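Local coordinates for putative uncharacterized protein (Dictyostelium purpureum, PDB 4R12) that is nicastrin, probably an essential and substrate-recruiting subunit of the gamma-secretase complex, which cleaves membrane proteins such as Notch receptors within the membrane, at residues 281-286 and 314-319; 213-219 and 319-325; 275-279 and 384-390. One frame throughout, in Å; residues are numbered along the deposited sequence.

Contact 1 of 3, residues 281-286 and 314-319; sequences FINDLL and INFTKI. With NAG (2-acetamido-2-deoxy-beta-D-glucopyranose), chain B.
Residues 281-286 are a regular helical stretch, with Leu285 N bonded to Phe281 O at 2.9 Å and Leu286 N to Ile282 O at 3.1 Å; their apolar side chains meet a turn that carries an N-glycan. Phe281 (chi1 t) brings its ring edge to Ile314, with CZ 3.7 Å from Ile314 CD1. Ile282, its CA-to-CB bond sideways, reaches the Phe316 ring obliquely, its CG2 4.2 Å from Phe316 CE1. Leu285 (m, t) is central, and its CA is 6.0 Å from that of Phe316. Its CD2 touches Ile314 CG2 at 3.7 Å, and its CD1 sits at the edge of the Phe316 ring, 4.0 Å from Phe316 CD1. Leu286 (m, t) covers one face of the same ring, with CD2 3.7 Å from Phe316 CG. The opposing chain leaves helix 309-313 in extended conformation at Ile314 and Asn315, then makes a short 3-10 turn at 316-318, closed by Lys318 N to Asn315 O at 2.9 Å. Phe316 (chi1 t) points toward the helix, whereas Asn315 points away. Asn315 OD1 accepts from Thr317 N at 3.0 Å, an Asx turn, and Asn315 ND2 is bonded to NAG C1 at 1.4 Å. The sequence Asn-Phe-Thr is the N-glycosylation sequon; within one turn Asn315 carries the sugar while the Phe316 ring meets Leu285 and Leu286. No hydrogen bond joins the segments. Phe388 of helix 385-389 also packs on Ile282 and Phe316, Phe310 of helix 309-313 touches Phe281, and Ile319 leads directly into strand 319-325.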
loop_
_atom_site.group_PDB
_atom_site.type_symbol
_atom_site.label_atom_id
_atom_site.label_comp_id
_atom_site.label_asym_id
_atom_site.label_seq_id
_atom_site.Cartn_x
_atom_site.Cartn_y
_atom_site.Cartn_z
ATOM N N PHE A 281 -12.448 5.222 9.698
ATOM C CA PHE A 281 -12.591 6.673 9.774
ATOM C C PHE A 281 -14.065 7.074 9.653
ATOM O O PHE A 281 -14.564 7.855 10.458
ATOM C CB PHE A 281 -11.746 7.356 8.685
ATOM C CG PHE A 281 -11.652 8.853 8.830
ATOM C CD1 PHE A 281 -10.814 9.416 9.781
ATOM C CD2 PHE A 281 -12.381 9.695 8.007
ATOM C CE1 PHE A 281 -10.710 10.794 9.912
ATOM C CE2 PHE A 281 -12.282 11.083 8.131
ATOM C CZ PHE A 281 -11.453 11.629 9.085
ATOM N N ILE A 282 -14.753 6.529 8.651
ATOM C CA ILE A 282 -16.189 6.794 8.461
ATOM C C ILE A 282 -17.003 6.374 9.687
ATOM O O ILE A 282 -17.878 7.113 10.150
ATOM C CB ILE A 282 -16.736 6.070 7.219
ATOM C CG1 ILE A 282 -16.199 6.734 5.954
ATOM C CG2 ILE A 282 -18.286 6.062 7.210
ATOM C CD1 ILE A 282 -16.305 5.860 4.720
ATOM N N ASN A 283 -16.703 5.192 10.216
ATOM C CA ASN A 283 -17.376 4.727 11.422
ATOM C C ASN A 283 -17.222 5.724 12.568
ATOM O O ASN A 283 -18.185 6.009 13.285
ATOM C CB ASN A 283 -16.851 3.356 11.846
ATOM C CG ASN A 283 -17.686 2.737 12.948
ATOM O OD1 ASN A 283 -18.881 2.532 12.777
ATOM N ND2 ASN A 283 -17.060 2.435 14.083
ATOM N N ASP A 284 -16.023 6.273 12.725
ATOM C CA ASP A 284 -15.784 7.241 13.788
ATOM C C ASP A 284 -16.510 8.562 13.530
ATOM O O ASP A 284 -17.062 9.167 14.452
ATOM C CB ASP A 284 -14.281 7.483 13.973
ATOM C CG ASP A 284 -13.634 6.438 14.883
ATOM O OD1 ASP A 284 -14.364 5.552 15.379
ATOM O OD2 ASP A 284 -12.409 6.512 15.116
ATOM N N LEU A 285 -16.525 9.003 12.278
ATOM C CA LEU A 285 -17.260 10.214 11.929
ATOM C C LEU A 285 -18.743 10.129 12.306
ATOM O O LEU A 285 -19.335 11.111 12.736
ATOM C CB LEU A 285 -17.143 10.503 10.432
ATOM C CG LEU A 285 -15.764 10.895 9.923
ATOM C CD1 LEU A 285 -15.860 11.284 8.458
ATOM C CD2 LEU A 285 -15.200 12.038 10.769
ATOM N N LEU A 286 -19.331 8.953 12.126
ATOM C CA LEU A 286 -20.769 8.793 12.295
ATOM C C LEU A 286 -21.153 8.335 13.694
ATOM O O LEU A 286 -22.252 8.619 14.155
ATOM C CB LEU A 286 -21.312 7.803 11.271
ATOM C CG LEU A 286 -21.198 8.184 9.791
ATOM C CD1 LEU A 286 -21.555 6.985 8.920
ATOM C CD2 LEU A 286 -22.081 9.378 9.460
ATOM N N ILE A 314 -14.628 17.534 11.656
ATOM C CA ILE A 314 -15.168 16.932 10.448
ATOM C C ILE A 314 -16.586 16.438 10.662
ATOM O O ILE A 314 -16.867 15.581 11.502
ATOM C CB ILE A 314 -14.279 15.775 9.923
ATOM C CG1 ILE A 314 -12.898 16.318 9.532
ATOM C CG2 ILE A 314 -14.919 15.116 8.693
ATOM C CD1 ILE A 314 -11.939 15.251 9.049
ATOM N N ASN A 315 -17.520 17.022 9.932
ATOM C CA ASN A 315 -18.908 16.590 9.891
ATOM C C ASN A 315 -19.137 15.784 8.636
ATOM O O ASN A 315 -19.011 16.295 7.582
ATOM C CB ASN A 315 -19.815 17.810 9.916
ATOM C CG ASN A 315 -21.287 17.466 9.903
ATOM O OD1 ASN A 315 -21.676 16.396 9.530
ATOM N ND2 ASN A 315 -22.098 18.406 10.303
ATOM N N PHE A 316 -19.446 14.512 8.774
ATOM C CA PHE A 316 -19.609 13.642 7.640
ATOM C C PHE A 316 -20.519 14.229 6.597
ATOM O O PHE A 316 -20.234 14.189 5.449
ATOM C CB PHE A 316 -20.127 12.274 8.051
ATOM C CG PHE A 316 -20.284 11.314 6.914
ATOM C CD1 PHE A 316 -19.247 10.551 6.502
ATOM C CD2 PHE A 316 -21.478 11.167 6.278
ATOM C CE1 PHE A 316 -19.377 9.671 5.469
ATOM C CE2 PHE A 316 -21.633 10.284 5.261
ATOM C CZ PHE A 316 -20.577 9.530 4.846
ATOM N N THR A 317 -21.615 14.800 7.039
ATOM C CA THR A 317 -22.607 15.299 6.123
ATOM C C THR A 317 -22.174 16.536 5.366
ATOM O O THR A 317 -22.747 16.832 4.368
ATOM C CB THR A 317 -23.970 15.495 6.797
ATOM O OG1 THR A 317 -23.885 16.551 7.724
ATOM C CG2 THR A 317 -24.361 14.275 7.518
ATOM N N LYS A 318 -21.153 17.233 5.836
ATOM C CA LYS A 318 -20.572 18.335 5.088
ATOM C C LYS A 318 -19.672 17.922 3.932
ATOM O O LYS A 318 -19.311 18.746 3.130
ATOM C CB LYS A 318 -19.775 19.242 5.974
ATOM C CG LYS A 318 -20.560 20.054 6.950
ATOM C CD LYS A 318 -21.469 21.057 6.304
ATOM C CE LYS A 318 -22.364 21.658 7.370
ATOM N NZ LYS A 318 -22.800 23.029 7.073
ATOM N N ILE A 319 -19.293 16.659 3.869
ATOM C CA ILE A 319 -18.529 16.187 2.711
ATOM C C ILE A 319 -19.441 16.225 1.478
ATOM O O ILE A 319 -20.474 15.548 1.419
ATOM C CB ILE A 319 -17.956 14.774 2.941
ATOM C CG1 ILE A 319 -17.051 14.771 4.175
ATOM C CG2 ILE A 319 -17.167 14.300 1.726
ATOM C CD1 ILE A 319 -16.685 13.375 4.666
HETATM C C1 NAG B . -23.499 18.450 9.971
HETATM C C2 NAG B . -24.205 19.140 11.107
HETATM C C3 NAG B . -25.668 19.396 10.833
HETATM C C4 NAG B . -26.034 19.635 9.391
HETATM C C5 NAG B . -25.104 18.955 8.408
HETATM C C6 NAG B . -25.273 19.441 6.998
HETATM C C7 NAG B . -23.800 18.828 13.423
HETATM C C8 NAG B . -23.390 17.838 14.453
HETATM N N2 NAG B . -24.157 18.320 12.274
HETATM O O3 NAG B . -26.099 20.513 11.594
HETATM O O4 NAG B . -27.250 18.936 9.345
HETATM O O5 NAG B . -23.778 19.181 8.809
HETATM O O6 NAG B . -25.015 20.824 6.939
HETATM O O7 NAG B . -23.805 20.000 13.635
#

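Contact 2 of 3, residues 213-219 and 319-325; sequences EIILVML and ISTIIEL
Two neighbouring parallel strands, 214-219 and 319-325, pair inside the mixed sheet of the alpha/beta large lobe, whose family belongs to the zinc-exopeptidase clan. Their axes approach to 4.7 Å at -20°. Ile214 pairs with Ile319; Ser320 (psi -6°) then breaks the extended conformation, and the register shifts by one to Leu216-Ile322, Val217-Ile323 and Met218-Glu324. Ile214 O accepts from Ser320 N (2.9 Å), Leu216 N donates to Thr321 O (2.9 Å), Leu216 O accepts from Ile323 N (2.8 Å) and Met218 O from Leu325 N (3.0 Å). Ile214, Leu216, Met218, Ile319, Ile322 and Glu324 share one face, where Phe388 of helix 385-389 covers Leu216, Met218 and Ile322, and Glu324 OE1 bonds Ser385. Ile215, Val217, Thr321 and Ile323 lie on the other, with helix 234-252 against Val217. Leu216 CB lies 4.0 Å from Ile319 CG2, and Met218 (p, t, t) swings CE to 3.6 Å from Ile322 CG2. Between these strands, Met218 N reaches Ile323 O at 2.8 Å.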
loop_
_atom_site.group_PDB
_atom_site.type_symbol
_atom_site.label_atom_id
_atom_site.label_comp_id
_atom_site.label_asym_id
_atom_site.label_seq_id
_atom_site.Cartn_x
_atom_site.Cartn_y
_atom_site.Cartn_z
ATOM N N GLU A 213 -18.724 23.494 3.133
ATOM C CA GLU A 213 -18.717 22.144 2.587
ATOM C C GLU A 213 -17.283 21.645 2.446
ATOM O O GLU A 213 -16.360 22.438 2.313
ATOM C CB GLU A 213 -19.436 22.113 1.237
ATOM C CG GLU A 213 -20.925 22.444 1.336
ATOM C CD GLU A 213 -21.628 22.344 -0.001
ATOM O OE1 GLU A 213 -20.933 22.330 -1.037
ATOM O OE2 GLU A 213 -22.876 22.271 -0.018
ATOM N N ILE A 214 -17.100 20.332 2.492
ATOM C CA ILE A 214 -15.768 19.740 2.381
ATOM C C ILE A 214 -15.600 19.000 1.062
ATOM O O ILE A 214 -16.437 18.186 0.693
ATOM C CB ILE A 214 -15.486 18.758 3.540
ATOM C CG1 ILE A 214 -15.452 19.496 4.881
ATOM C CG2 ILE A 214 -14.172 18.021 3.316
ATOM C CD1 ILE A 214 -15.433 18.561 6.097
ATOM N N ILE A 215 -14.528 19.312 0.345
ATOM C CA ILE A 215 -14.093 18.516 -0.794
ATOM C C ILE A 215 -13.089 17.489 -0.266
ATOM O O ILE A 215 -12.063 17.856 0.285
ATOM C CB ILE A 215 -13.420 19.370 -1.890
ATOM C CG1 ILE A 215 -14.323 20.529 -2.324
ATOM C CG2 ILE A 215 -12.997 18.500 -3.077
ATOM C CD1 ILE A 215 -15.644 20.091 -2.857
ATOM N N LEU A 216 -13.402 16.208 -0.418
ATOM C CA LEU A 216 -12.510 15.157 0.035
ATOM C C LEU A 216 -11.722 14.601 -1.150
ATOM O O LEU A 216 -12.302 14.073 -2.104
ATOM C CB LEU A 216 -13.296 14.040 0.715
ATOM C CG LEU A 216 -12.457 12.863 1.208
ATOM C CD1 LEU A 216 -11.422 13.338 2.236
ATOM C CD2 LEU A 216 -13.365 11.781 1.788
ATOM N N VAL A 217 -10.406 14.727 -1.086
ATOM C CA VAL A 217 -9.536 14.195 -2.129
ATOM C C VAL A 217 -8.680 13.101 -1.493
ATOM O O VAL A 217 -7.949 13.361 -0.559
ATOM C CB VAL A 217 -8.645 15.291 -2.732
ATOM C CG1 VAL A 217 -7.738 14.711 -3.808
ATOM C CG2 VAL A 217 -9.502 16.435 -3.282
ATOM N N MET A 218 -8.775 11.880 -1.998
ATOM C CA MET A 218 -8.243 10.745 -1.254
ATOM C C MET A 218 -7.673 9.669 -2.146
ATOM O O MET A 218 -7.905 9.668 -3.366
ATOM C CB MET A 218 -9.338 10.131 -0.395
ATOM C CG MET A 218 -10.385 9.394 -1.218
ATOM S SD MET A 218 -11.867 9.124 -0.225
ATOM C CE MET A 218 -12.665 7.825 -1.175
ATOM N N LEU A 219 -6.944 8.745 -1.524
ATOM C CA LEU A 219 -6.381 7.601 -2.219
ATOM C C LEU A 219 -5.994 6.541 -1.200
ATOM O O LEU A 219 -5.796 6.846 -0.013
ATOM C CB LEU A 219 -5.160 7.998 -3.063
ATOM C CG LEU A 219 -3.964 8.713 -2.420
ATOM C CD1 LEU A 219 -3.051 7.758 -1.631
ATOM C CD2 LEU A 219 -3.160 9.450 -3.506
ATOM N N ILE A 319 -19.293 16.659 3.869
ATOM C CA ILE A 319 -18.529 16.187 2.711
ATOM C C ILE A 319 -19.441 16.225 1.478
ATOM O O ILE A 319 -20.474 15.548 1.419
ATOM C CB ILE A 319 -17.956 14.774 2.941
ATOM C CG1 ILE A 319 -17.051 14.771 4.175
ATOM C CG2 ILE A 319 -17.167 14.300 1.726
ATOM C CD1 ILE A 319 -16.685 13.375 4.666
ATOM N N SER A 320 -19.073 17.046 0.505
ATOM C CA SER A 320 -19.987 17.376 -0.586
ATOM C C SER A 320 -19.464 16.920 -1.948
ATOM O O SER A 320 -20.177 17.025 -2.947
ATOM C CB SER A 320 -20.247 18.882 -0.614
ATOM O OG SER A 320 -19.071 19.582 -0.997
ATOM N N THR A 321 -18.227 16.424 -1.972
ATOM C CA THR A 321 -17.591 15.928 -3.191
ATOM C C THR A 321 -16.451 14.999 -2.821
ATOM O O THR A 321 -15.652 15.327 -1.961
ATOM C CB THR A 321 -17.018 17.065 -4.063
ATOM O OG1 THR A 321 -18.075 17.927 -4.508
ATOM C CG2 THR A 321 -16.294 16.494 -5.274
ATOM N N ILE A 322 -16.371 13.839 -3.461
ATOM C CA ILE A 322 -15.246 12.947 -3.219
ATOM C C ILE A 322 -14.491 12.693 -4.513
ATOM O O ILE A 322 -15.077 12.258 -5.503
ATOM C CB ILE A 322 -15.703 11.600 -2.620
ATOM C CG1 ILE A 322 -16.309 11.822 -1.229
ATOM C CG2 ILE A 322 -14.531 10.632 -2.551
ATOM C CD1 ILE A 322 -16.902 10.560 -0.608
ATOM N N ILE A 323 -13.196 12.980 -4.503
ATOM C CA ILE A 323 -12.310 12.640 -5.603
ATOM C C ILE A 323 -11.308 11.568 -5.131
ATOM O O ILE A 323 -10.608 11.768 -4.137
ATOM C CB ILE A 323 -11.533 13.881 -6.108
ATOM C CG1 ILE A 323 -12.483 15.067 -6.319
ATOM C CG2 ILE A 323 -10.758 13.566 -7.381
ATOM C CD1 ILE A 323 -13.458 14.857 -7.458
ATOM N N GLU A 324 -11.237 10.446 -5.841
ATOM C CA GLU A 324 -10.288 9.399 -5.496
ATOM C C GLU A 324 -9.323 9.126 -6.640
ATOM O O GLU A 324 -9.725 9.020 -7.798
ATOM C CB GLU A 324 -11.001 8.093 -5.120
ATOM C CG GLU A 324 -10.022 6.954 -4.746
ATOM C CD GLU A 324 -10.731 5.682 -4.323
ATOM O OE1 GLU A 324 -11.987 5.695 -4.266
ATOM O OE2 GLU A 324 -10.037 4.661 -4.064
ATOM N N LEU A 325 -8.045 9.016 -6.299
ATOM C CA LEU A 325 -7.038 8.566 -7.245
ATOM C C LEU A 325 -6.843 7.060 -7.065
ATOM O O LEU A 325 -6.590 6.606 -5.965
ATOM C CB LEU A 325 -5.720 9.309 -7.016
ATOM C CG LEU A 325 -5.858 10.830 -6.978
ATOM C CD1 LEU A 325 -4.472 11.438 -6.878
ATOM C CD2 LEU A 325 -6.600 11.343 -8.219
#

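Contact 3 of 3, residues 275-279 and 384-390; sequences YVGSE and SSMSFLK
Hydrogen bonding centres on Ser387 (chi1 m), which points toward the start of helix 276-287: its OG lies 2.8 Å from Ser278 OG (chi1 p). Glu271 also bonds Ser278 OG and Ser384 OG. The CA atoms of Glu279 and Ser387 are 5.8 Å apart. Charge pairing follows: Glu279 (m, m) forms a salt bridge through OE2 with NZ of the extended Lys390, 3.0 Å away; Lys390 NZ also bonds the carbonyl of Tyr117. One water bridges Glu279 OE1 and Ser387 O, at 2.7 Å from each. Among the less polar contacts, Tyr275, at the N-cap position in left-handed conformation (54/36), directs its ring to helix 385-389. Met386 SD lies 5.1 Å from the ring centroid, an oblique Met-aromatic contact. Ser278 CB meets Phe388 CE1 at 4.4 Å; Phe388 also packs on Leu216 and Met218 of strand 214-220, the helix-on-sheet packing of the alpha/beta large lobe. Small serines thus let two helices approach closely, linked by polar pairs as well as by the Tyr275 ring.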
loop_
_atom_site.group_PDB
_atom_site.type_symbol
_atom_site.label_atom_id
_atom_site.label_comp_id
_atom_site.label_asym_id
_atom_site.label_seq_id
_atom_site.Cartn_x
_atom_site.Cartn_y
_atom_site.Cartn_z
ATOM N N TYR A 275 -10.580 -2.488 2.893
ATOM C CA TYR A 275 -10.911 -1.074 3.084
ATOM C C TYR A 275 -10.988 -0.638 4.543
ATOM O O TYR A 275 -11.826 0.186 4.879
ATOM C CB TYR A 275 -12.262 -0.748 2.415
ATOM C CG TYR A 275 -12.365 -1.184 0.978
ATOM C CD1 TYR A 275 -11.622 -0.548 -0.007
ATOM C CD2 TYR A 275 -13.205 -2.229 0.596
ATOM C CE1 TYR A 275 -11.698 -0.935 -1.322
ATOM C CE2 TYR A 275 -13.295 -2.623 -0.735
ATOM C CZ TYR A 275 -12.534 -1.961 -1.687
ATOM O OH TYR A 275 -12.588 -2.322 -3.011
ATOM N N VAL A 276 -10.139 -1.166 5.420
ATOM C CA VAL A 276 -10.383 -0.917 6.835
ATOM C C VAL A 276 -10.038 0.505 7.263
ATOM O O VAL A 276 -10.597 1.001 8.244
ATOM C CB VAL A 276 -9.637 -1.915 7.732
ATOM C CG1 VAL A 276 -10.115 -3.337 7.426
ATOM C CG2 VAL A 276 -8.146 -1.799 7.561
ATOM N N GLY A 277 -9.138 1.162 6.531
ATOM C CA GLY A 277 -8.809 2.553 6.806
ATOM C C GLY A 277 -9.961 3.512 6.553
ATOM O O GLY A 277 -10.357 4.266 7.447
ATOM N N SER A 278 -10.511 3.494 5.344
ATOM C CA SER A 278 -11.680 4.327 5.066
ATOM C C SER A 278 -12.870 3.941 5.952
ATOM O O SER A 278 -13.561 4.810 6.483
ATOM C CB SER A 278 -12.075 4.260 3.583
ATOM O OG SER A 278 -12.186 2.935 3.102
ATOM N N GLU A 279 -13.098 2.645 6.143
ATOM C CA GLU A 279 -14.234 2.213 6.966
ATOM C C GLU A 279 -14.141 2.675 8.421
ATOM O O GLU A 279 -15.135 3.143 8.992
ATOM C CB GLU A 279 -14.386 0.691 6.927
ATOM C CG GLU A 279 -14.917 0.153 5.605
ATOM C CD GLU A 279 -16.390 0.509 5.336
ATOM O OE1 GLU A 279 -17.044 1.161 6.182
ATOM O OE2 GLU A 279 -16.892 0.124 4.260
ATOM N N SER A 384 -11.732 2.962 -2.531
ATOM C CA SER A 384 -12.038 3.448 -1.193
ATOM C C SER A 384 -13.344 4.228 -1.138
ATOM O O SER A 384 -13.959 4.346 -0.066
ATOM C CB SER A 384 -10.886 4.323 -0.688
ATOM O OG SER A 384 -9.732 3.525 -0.490
ATOM N N SER A 385 -13.745 4.784 -2.282
ATOM C CA SER A 385 -15.017 5.493 -2.391
ATOM C C SER A 385 -16.192 4.581 -2.052
ATOM O O SER A 385 -17.236 5.039 -1.596
ATOM C CB SER A 385 -15.203 6.061 -3.799
ATOM O OG SER A 385 -14.299 7.122 -4.047
ATOM N N MET A 386 -16.018 3.287 -2.291
ATOM C CA MET A 386 -17.035 2.313 -1.925
ATOM C C MET A 386 -17.441 2.397 -0.451
ATOM O O MET A 386 -18.603 2.140 -0.105
ATOM C CB MET A 386 -16.554 0.901 -2.245
ATOM C CG MET A 386 -16.501 0.600 -3.731
ATOM S SD MET A 386 -15.906 -1.073 -4.062
ATOM C CE MET A 386 -16.444 -1.284 -5.754
ATOM N N SER A 387 -16.501 2.752 0.419
ATOM C CA SER A 387 -16.817 2.846 1.838
ATOM C C SER A 387 -17.785 3.993 2.090
ATOM O O SER A 387 -18.687 3.880 2.920
ATOM C CB SER A 387 -15.546 3.028 2.671
ATOM O OG SER A 387 -14.679 1.926 2.488
ATOM N N PHE A 388 -17.606 5.100 1.374
ATOM C CA PHE A 388 -18.507 6.241 1.535
ATOM C C PHE A 388 -19.868 5.988 0.886
ATOM O O PHE A 388 -20.902 6.391 1.421
ATOM C CB PHE A 388 -17.866 7.517 0.966
ATOM C CG PHE A 388 -16.669 7.977 1.748
ATOM C CD1 PHE A 388 -15.433 7.397 1.546
ATOM C CD2 PHE A 388 -16.792 8.968 2.712
ATOM C CE1 PHE A 388 -14.332 7.804 2.279
ATOM C CE2 PHE A 388 -15.692 9.379 3.448
ATOM C CZ PHE A 388 -14.463 8.786 3.235
ATOM N N LEU A 389 -19.873 5.308 -0.255
ATOM C CA LEU A 389 -21.131 5.056 -0.974
ATOM C C LEU A 389 -22.060 4.083 -0.248
ATOM O O LEU A 389 -23.263 4.016 -0.539
ATOM C CB LEU A 389 -20.825 4.539 -2.376
ATOM C CG LEU A 389 -20.235 5.624 -3.276
ATOM C CD1 LEU A 389 -19.453 5.007 -4.425
ATOM C CD2 LEU A 389 -21.350 6.537 -3.782
ATOM N N LYS A 390 -21.504 3.323 0.691
ATOM C CA LYS A 390 -22.323 2.494 1.571
ATOM C C LYS A 390 -23.150 3.355 2.510
ATOM O O LYS A 390 -24.165 2.914 3.033
ATOM C CB LYS A 390 -21.455 1.544 2.390
ATOM C CG LYS A 390 -20.747 0.472 1.589
ATOM C CD LYS A 390 -19.780 -0.310 2.479
ATOM C CE LYS A 390 -18.932 -1.273 1.652
ATOM N NZ LYS A 390 -17.995 -2.095 2.482
HETATM O O HOH W 1 -19.138 2.497 5.247
#

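The three contacts lie within the large lobe, on the same side of the chain's centre, with each pair of centres about 12 Å apart. Contact 2 supplies two sheet strands; contacts 1 and 3 use successive parts of helix 276-287. Ile319 is shared by contacts 1 and 2, where the glycan-bearing turn becomes a strand. Contact 1 is nested inside the loops closed by each of the others, while contacts 2 and 3 cross along the sequence. Phe388 ties all three together, touching Ile282, Phe316 and Leu216, and Glu324 of contact 2 bonds Ser384 and Ser385 of contact 3. Helix 385-389 packs on the sheet and against helix 276-287, uniting segments about 100 residues apart in sequence.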